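Local coordinates for 2-oxoglutarate carboxylase small subunit (Hydrogenobacter thermophilus, PDB 7KCT), which is the small, biotin carboxylase-like subunit of a carboxylase, contains an ATP-grasp domain, and binds ADP, magnesium and bicarbonate, at residues T312-I316 and V317-I321; A401-W404 and E405-V408; V423-T426 and I427-L430. One frame throughout, in Å; residues are numbered along the deposited sequence.

Contact 1: T312-I316 and V317-I321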
loop_
_atom_site.group_PDB
_atom_site.type_symbol
_atom_site.label_atom_id
_atom_site.label_comp_id
_atom_site.label_asym_id
_atom_site.label_seq_id
_atom_site.Cartn_x
_atom_site.Cartn_y
_atom_site.Cartn_z
ATOM N N THR A 312 -10.971 5.554 7.901
ATOM C CA THR A 312 -12.207 4.899 8.337
ATOM C C THR A 312 -12.220 3.399 8.144
ATOM O O THR A 312 -13.010 2.714 8.805
ATOM C CB THR A 312 -13.440 5.434 7.599
ATOM O OG1 THR A 312 -13.386 5.118 6.189
ATOM C CG2 THR A 312 -13.584 6.948 7.776
ATOM N N GLY A 313 -11.431 2.884 7.196
ATOM C CA GLY A 313 -11.488 1.497 6.781
ATOM C C GLY A 313 -12.643 1.138 5.856
ATOM O O GLY A 313 -12.832 -0.043 5.563
ATOM N N VAL A 314 -13.388 2.102 5.343
ATOM C CA VAL A 314 -14.533 1.830 4.485
ATOM C C VAL A 314 -14.090 1.890 3.016
ATOM O O VAL A 314 -13.606 2.918 2.551
ATOM C CB VAL A 314 -15.674 2.822 4.774
ATOM C CG1 VAL A 314 -16.802 2.684 3.804
ATOM C CG2 VAL A 314 -16.184 2.614 6.192
ATOM N N ASP A 315 -14.275 0.795 2.275
ATOM C CA ASP A 315 -13.971 0.758 0.833
ATOM C C ASP A 315 -15.128 1.392 0.060
ATOM O O ASP A 315 -16.159 0.757 -0.178
ATOM C CB ASP A 315 -13.733 -0.681 0.408
ATOM C CG ASP A 315 -13.318 -0.802 -1.021
ATOM O OD1 ASP A 315 -13.704 0.078 -1.846
ATOM O OD2 ASP A 315 -12.650 -1.815 -1.323
ATOM N N ILE A 316 -14.988 2.673 -0.294
ATOM C CA ILE A 316 -16.115 3.427 -0.846
ATOM C C ILE A 316 -16.541 2.922 -2.232
ATOM O O ILE A 316 -17.740 2.861 -2.548
ATOM C CB ILE A 316 -15.760 4.918 -0.881
ATOM C CG1 ILE A 316 -15.555 5.481 0.523
ATOM C CG2 ILE A 316 -16.827 5.640 -1.667
ATOM C CD1 ILE A 316 -14.752 6.838 0.473
ATOM N N VAL A 317 -15.586 2.619 -3.107
ATOM C CA VAL A 317 -15.946 2.160 -4.450
ATOM C C VAL A 317 -16.643 0.796 -4.395
ATOM O O VAL A 317 -17.619 0.557 -5.114
ATOM C CB VAL A 317 -14.696 2.121 -5.347
ATOM C CG1 VAL A 317 -15.009 1.570 -6.719
ATOM C CG2 VAL A 317 -14.133 3.514 -5.516
ATOM N N LYS A 318 -16.100 -0.153 -3.626
ATOM C CA LYS A 318 -16.779 -1.433 -3.496
ATOM C C LYS A 318 -18.204 -1.227 -2.978
ATOM O O LYS A 318 -19.142 -1.881 -3.454
ATOM C CB LYS A 318 -15.976 -2.366 -2.587
ATOM C CG LYS A 318 -16.414 -3.815 -2.688
ATOM C CD LYS A 318 -15.581 -4.777 -1.850
ATOM C CE LYS A 318 -14.206 -5.003 -2.411
ATOM N NZ LYS A 318 -13.534 -6.164 -1.724
ATOM N N TRP A 319 -18.388 -0.310 -2.006
ATOM C CA TRP A 319 -19.732 -0.035 -1.491
ATOM C C TRP A 319 -20.615 0.598 -2.557
ATOM O O TRP A 319 -21.806 0.267 -2.645
ATOM C CB TRP A 319 -19.677 0.851 -0.208
ATOM C CG TRP A 319 -19.535 -0.046 0.969
ATOM C CD1 TRP A 319 -18.435 -0.195 1.771
ATOM C CD2 TRP A 319 -20.508 -0.998 1.445
ATOM N NE1 TRP A 319 -18.655 -1.193 2.681
ATOM C CE2 TRP A 319 -19.931 -1.672 2.533
ATOM C CE3 TRP A 319 -21.828 -1.309 1.077
ATOM C CZ2 TRP A 319 -20.616 -2.669 3.250
ATOM C CZ3 TRP A 319 -22.507 -2.282 1.793
ATOM C CH2 TRP A 319 -21.899 -2.954 2.863
ATOM N N GLN A 320 -20.078 1.505 -3.381
ATOM C CA GLN A 320 -20.870 1.991 -4.500
ATOM C C GLN A 320 -21.494 0.818 -5.248
ATOM O O GLN A 320 -22.679 0.825 -5.577
ATOM C CB GLN A 320 -20.014 2.832 -5.452
ATOM C CG GLN A 320 -19.848 4.324 -5.126
ATOM C CD GLN A 320 -19.008 5.012 -6.173
ATOM O OE1 GLN A 320 -17.846 4.628 -6.418
ATOM N NE2 GLN A 320 -19.609 5.954 -6.872
ATOM N N ILE A 321 -20.682 -0.187 -5.558
ATOM C CA ILE A 321 -21.135 -1.271 -6.414
ATOM C C ILE A 321 -22.155 -2.133 -5.689
ATOM O O ILE A 321 -23.165 -2.517 -6.259
ATOM C CB ILE A 321 -19.929 -2.101 -6.880
ATOM C CG1 ILE A 321 -19.047 -1.239 -7.792
ATOM C CG2 ILE A 321 -20.415 -3.334 -7.646
ATOM C CD1 ILE A 321 -17.671 -1.755 -7.954
HETATM O O HOH W 1 -15.342 -1.617 3.493
HETATM O O HOH W 2 -12.991 -3.895 0.334
#

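Contact 2: A401-W404 and E405-V408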
loop_
_atom_site.group_PDB
_atom_site.type_symbol
_atom_site.label_atom_id
_atom_site.label_comp_id
_atom_site.label_asym_id
_atom_site.label_seq_id
_atom_site.Cartn_x
_atom_site.Cartn_y
_atom_site.Cartn_z
ATOM N N ALA A 401 -0.663 7.330 8.682
ATOM C CA ALA A 401 0.114 7.129 9.903
ATOM C C ALA A 401 -0.768 7.428 11.106
ATOM O O ALA A 401 -1.802 8.086 10.974
ATOM C CB ALA A 401 1.343 8.036 9.947
ATOM N N PRO A 402 -0.347 7.016 12.315
ATOM C CA PRO A 402 -1.177 7.330 13.506
ATOM C C PRO A 402 -1.147 8.808 13.863
ATOM O O PRO A 402 -2.141 9.333 14.379
ATOM C CB PRO A 402 -0.572 6.463 14.630
ATOM C CG PRO A 402 0.354 5.447 13.893
ATOM C CD PRO A 402 0.832 6.213 12.668
ATOM N N LEU A 403 -0.057 9.504 13.569
ATOM C CA LEU A 403 0.111 10.901 13.932
ATOM C C LEU A 403 0.372 11.732 12.682
ATOM O O LEU A 403 0.965 11.242 11.715
ATOM C CB LEU A 403 1.293 11.099 14.896
ATOM C CG LEU A 403 1.321 10.211 16.140
ATOM C CD1 LEU A 403 2.644 10.327 16.876
ATOM C CD2 LEU A 403 0.144 10.564 17.071
ATOM N N TRP A 404 0.001 13.012 12.751
ATOM C CA TRP A 404 0.139 13.933 11.618
ATOM C C TRP A 404 1.595 14.053 11.141
ATOM O O TRP A 404 1.874 14.010 9.927
ATOM C CB TRP A 404 -0.405 15.323 12.020
ATOM C CG TRP A 404 -0.037 16.387 11.063
ATOM C CD1 TRP A 404 0.824 17.431 11.283
ATOM C CD2 TRP A 404 -0.514 16.540 9.728
ATOM N NE1 TRP A 404 0.945 18.193 10.144
ATOM C CE2 TRP A 404 0.113 17.685 9.184
ATOM C CE3 TRP A 404 -1.400 15.812 8.931
ATOM C CZ2 TRP A 404 -0.093 18.092 7.873
ATOM C CZ3 TRP A 404 -1.618 16.227 7.656
ATOM C CH2 TRP A 404 -0.950 17.349 7.129
ATOM N N GLU A 405 2.523 14.273 12.082
ATOM C CA GLU A 405 3.930 14.493 11.746
ATOM C C GLU A 405 4.555 13.270 11.066
ATOM O O GLU A 405 5.415 13.411 10.199
ATOM C CB GLU A 405 4.736 14.840 13.016
ATOM C CG GLU A 405 4.403 16.171 13.687
ATOM C CD GLU A 405 3.147 16.143 14.566
ATOM O OE1 GLU A 405 2.616 15.042 14.894
ATOM O OE2 GLU A 405 2.687 17.252 14.926
ATOM N N VAL A 406 4.180 12.069 11.498
ATOM C CA VAL A 406 4.668 10.839 10.884
ATOM C C VAL A 406 4.088 10.688 9.488
ATOM O O VAL A 406 4.747 10.152 8.590
ATOM C CB VAL A 406 4.334 9.642 11.797
ATOM C CG1 VAL A 406 4.936 8.312 11.241
ATOM C CG2 VAL A 406 4.786 9.973 13.257
ATOM N N ALA A 407 2.846 11.154 9.282
ATOM C CA ALA A 407 2.236 11.083 7.963
ATOM C C ALA A 407 2.970 11.985 6.989
ATOM O O ALA A 407 3.253 11.590 5.851
ATOM C CB ALA A 407 0.754 11.471 8.058
ATOM N N VAL A 408 3.312 13.195 7.429
ATOM C CA VAL A 408 4.106 14.102 6.605
ATOM C C VAL A 408 5.465 13.484 6.263
ATOM O O VAL A 408 5.908 13.524 5.101
ATOM C CB VAL A 408 4.270 15.453 7.323
ATOM C CG1 VAL A 408 5.161 16.371 6.502
ATOM C CG2 VAL A 408 2.920 16.119 7.560
#

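Contact 3: V423-T426 and I427-L430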
loop_
_atom_site.group_PDB
_atom_site.type_symbol
_atom_site.label_atom_id
_atom_site.label_comp_id
_atom_site.label_asym_id
_atom_site.label_seq_id
_atom_site.Cartn_x
_atom_site.Cartn_y
_atom_site.Cartn_z
ATOM N N VAL A 423 9.051 13.118 -18.487
ATOM C CA VAL A 423 8.161 14.249 -18.453
ATOM C C VAL A 423 8.354 14.967 -17.138
ATOM O O VAL A 423 8.799 14.398 -16.194
ATOM C CB VAL A 423 6.688 13.836 -18.563
ATOM C CG1 VAL A 423 6.349 13.364 -19.947
ATOM C CG2 VAL A 423 6.339 12.790 -17.551
ATOM N N LYS A 424 8.004 16.221 -17.085
ATOM C CA LYS A 424 8.094 16.959 -15.865
ATOM C C LYS A 424 6.899 16.579 -15.007
ATOM O O LYS A 424 5.867 16.285 -15.514
ATOM C CB LYS A 424 8.024 18.439 -16.167
ATOM C CG LYS A 424 9.311 19.177 -16.019
ATOM C CD LYS A 424 10.231 18.955 -17.174
ATOM C CE LYS A 424 11.368 19.966 -17.160
ATOM N NZ LYS A 424 11.027 21.103 -18.045
ATOM N N THR A 425 7.048 16.570 -13.701
ATOM C CA THR A 425 5.931 16.239 -12.829
ATOM C C THR A 425 5.846 17.183 -11.625
ATOM O O THR A 425 6.740 17.918 -11.380
ATOM C CB THR A 425 5.986 14.745 -12.302
ATOM O OG1 THR A 425 6.899 14.634 -11.236
ATOM C CG2 THR A 425 6.266 13.720 -13.329
ATOM N N THR A 426 4.850 16.995 -10.751
ATOM C CA THR A 426 4.720 17.749 -9.516
ATOM C C THR A 426 5.560 17.199 -8.374
ATOM O O THR A 426 5.523 17.787 -7.284
ATOM C CB THR A 426 3.269 17.770 -9.047
ATOM O OG1 THR A 426 2.795 16.423 -9.047
ATOM C CG2 THR A 426 2.412 18.582 -9.975
ATOM N N ILE A 427 6.311 16.101 -8.559
ATOM C CA ILE A 427 6.980 15.460 -7.417
ATOM C C ILE A 427 7.929 16.419 -6.697
ATOM O O ILE A 427 7.839 16.538 -5.464
ATOM C CB ILE A 427 7.673 14.169 -7.867
ATOM C CG1 ILE A 427 6.614 13.111 -8.145
ATOM C CG2 ILE A 427 8.687 13.700 -6.813
ATOM C CD1 ILE A 427 7.150 11.851 -8.855
ATOM N N PRO A 428 8.834 17.116 -7.372
ATOM C CA PRO A 428 9.744 17.995 -6.608
ATOM C C PRO A 428 9.002 19.086 -5.813
ATOM O O PRO A 428 9.375 19.394 -4.669
ATOM C CB PRO A 428 10.656 18.595 -7.679
ATOM C CG PRO A 428 10.542 17.649 -8.902
ATOM C CD PRO A 428 9.153 17.065 -8.812
ATOM N N LEU A 429 7.961 19.686 -6.394
ATOM C CA LEU A 429 7.163 20.651 -5.625
ATOM C C LEU A 429 6.540 19.994 -4.412
ATOM O O LEU A 429 6.509 20.572 -3.327
ATOM C CB LEU A 429 6.084 21.265 -6.519
ATOM C CG LEU A 429 4.998 22.078 -5.829
ATOM C CD1 LEU A 429 5.533 23.495 -5.600
ATOM C CD2 LEU A 429 3.744 22.085 -6.657
ATOM N N LEU A 430 5.980 18.792 -4.582
ATOM C CA LEU A 430 5.323 18.146 -3.458
ATOM C C LEU A 430 6.303 17.845 -2.333
ATOM O O LEU A 430 5.946 17.922 -1.137
ATOM C CB LEU A 430 4.622 16.878 -3.944
ATOM C CG LEU A 430 3.500 17.133 -4.964
ATOM C CD1 LEU A 430 3.105 15.849 -5.654
ATOM C CD2 LEU A 430 2.276 17.778 -4.276
HETATM O O HOH W 3 7.555 19.743 -9.289
#

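Contact 1: T312-I316 and V317-I321
Asp315 and Lys318 lie across each other at about a right angle at the start of helix 316-324. Asp315 is the N-cap: with CG anti to the backbone N (chi1 -176°), the carboxylate reaches forward over the first turn, and OD1 accepts from Lys318 N at 3.0 Å. The N-H arrives nearly straight, at 166°, but well above the carboxylate plane. The same carboxylate packs on the lysine's aliphatic part, Asp315 CG lying 3.5 Å from Lys318 CB. Farther out the charges do not meet directly; Asp315 OD2 is 4.5 Å from Lys318 NZ, and a water receives a bond from the amine, a weak one, while donating to OD2. Each charge has a nearer partner outside: Arg25 forms a salt bridge with Asp315 OD1, and Glu32 with Lys318 NZ.

The backbone of the cap residue is used as well. Asp315 O takes Trp319 N at 3.1 Å and lies at the edge of the indole, near its plane, 3.1 Å from Trp319 CD1. Val314 crosses the tryptophan side chain almost perpendicularly, its CG1 3.9 Å from Trp319 CD1. A second water accepts from Asp315 N and, weakly, from Trp319 NE1, so it bridges loop and ring. One residue on, Ile316 O receives Gln320 N at 2.8 Å, the next i to i+4 bond of the helix after the one to Asp315 O.

Before the helix, Thr312 OG1 accepts from Val314 N in an ST turn, and Gly313, with positive phi, ends helix 305-312. The junction thus joins two helices of the ATP-grasp region by a short link. With OD1 shared between a helix N-H and a guanidinium, next to the positive end of the helix dipole, Asp315 probably stays ionised despite its burial.

Contact 2: A401-W404 and E405-V408
The strand-to-helix turn between strand 393-401 and helix 404-417, in the biotin carboxylase C-terminal region, brings Trp404 against Val408, one helical turn farther on. Val408 CG2 sits over one face of the indole, 3.9 Å from the centroid of the six-membered ring and 24° off its normal, a CH-pi contact. The methyl is offset toward the rim, and its shortest approaches are to Trp404 CE2 and CZ2, both 3.6 Å. Two torsions set this up: Trp404 CG is anti to the backbone N (chi1 167°), which swings the ring along the helix flank, while Val408 CG2 stands beside the backbone N of its residue and faces back toward the ring. The indole nitrogen, NE1, donates to Arg440 O, and Phe439 of the same helix 437-441 meets the ring with its plane at about 50°, so the tryptophan is held by a second helix as well as by its own.

Leu403 occupies the N-cap position. Its carbonyl oxygen receives Ala407 N at 3.1 Å in the carbonyl plane, and Trp404 O receives Val408 N at 3.0 Å, two successive i to i+4 bonds that open the helix. On the flank away from the indole, apolar groups fold the end of the strand onto this first turn: Ala401 CB lies 3.8 Å from Val406 CG1 and 4.0 Å from Ala407 CB, and Leu403 CB touches the other valine methyl, Val406 CG2. Glu405 is bent at chi2 and crosses the tryptophan at about a right angle. Ile343 of strand 341-351 packs on Trp404, Ala407 and Val408, and Lys318 of the second subunit packs on Val406.

Contact 3: V423-T426 and I427-L430
The backbone passes from the extended Thr425 through Thr426 (psi near zero) into helix 427-435, and Thr426 O closes the first turn by accepting from Leu430 N at 2.9 Å, nearly along the C=O axis. Just before this, Thr425 turns its hydroxyl into the helix start: OG1 stands between the backbone N and the carbonyl carbon (chi1 79°) and receives Ile427 N at 3.1 Å, the N-H pointing almost straight at it, 169°. Thr425 and Ile427 lie alongside each other, pointing the same way, and the capping oxygen also touches Ile427 CG1 at 3.5 Å.

This is side-chain capping at a helix start, in which the threonine oxygen also gives an ST turn by taking the N-H two residues on. A water bridges the opening turn: it donates to Thr425 O and accepts from Leu429 N, 2.9 Å from each, linking Thr425, before the helix, to an amide of the first turn. Pro428, which has no N-H to offer, fits this early helical position; its CD rests 3.6 Å from Thr425 O.

On another flank Thr426 and Leu430 meet at a slant. Leu430 CD1 comes within 3.5 Å of Thr426 OG1, and Leu430 CG also touches Thr426 O, so the leucine meets both oxygens of one threonine. That hydroxyl is turned to strand 341-351, where it bonds to Arg346 O and Asn348 N, the first belonging to a residue of the ADP pocket; the side chain of Thr426 is about 12 Å from a bound ADP. Leu246 of strand 244-250 packs against Thr426, Leu429 and Leu430, and Ile347 against Ile427 and Leu430, seating the helix start on the antiparallel sheet.

All three contacts are helix starts, each with a different chemistry. Contact 1, in the ATP-grasp region, is buried and charged, with a carboxylate cap; contact 3 is buried too, but its cap is a neutral hydroxyl. Contact 2 is partly exposed and mainly apolar, led by a ring-methyl contact. Contacts 2 and 3 both lie in the biotin carboxylase C-terminal region and pack on strand 341-351, with centres about 22 Å apart. Contact 1 has its centre about 23 Å from that of contact 2. Contacts 1 and 2 reach the second subunit, where Lys318 and Val406 meet between chains, whereas no other chain touches contact 3.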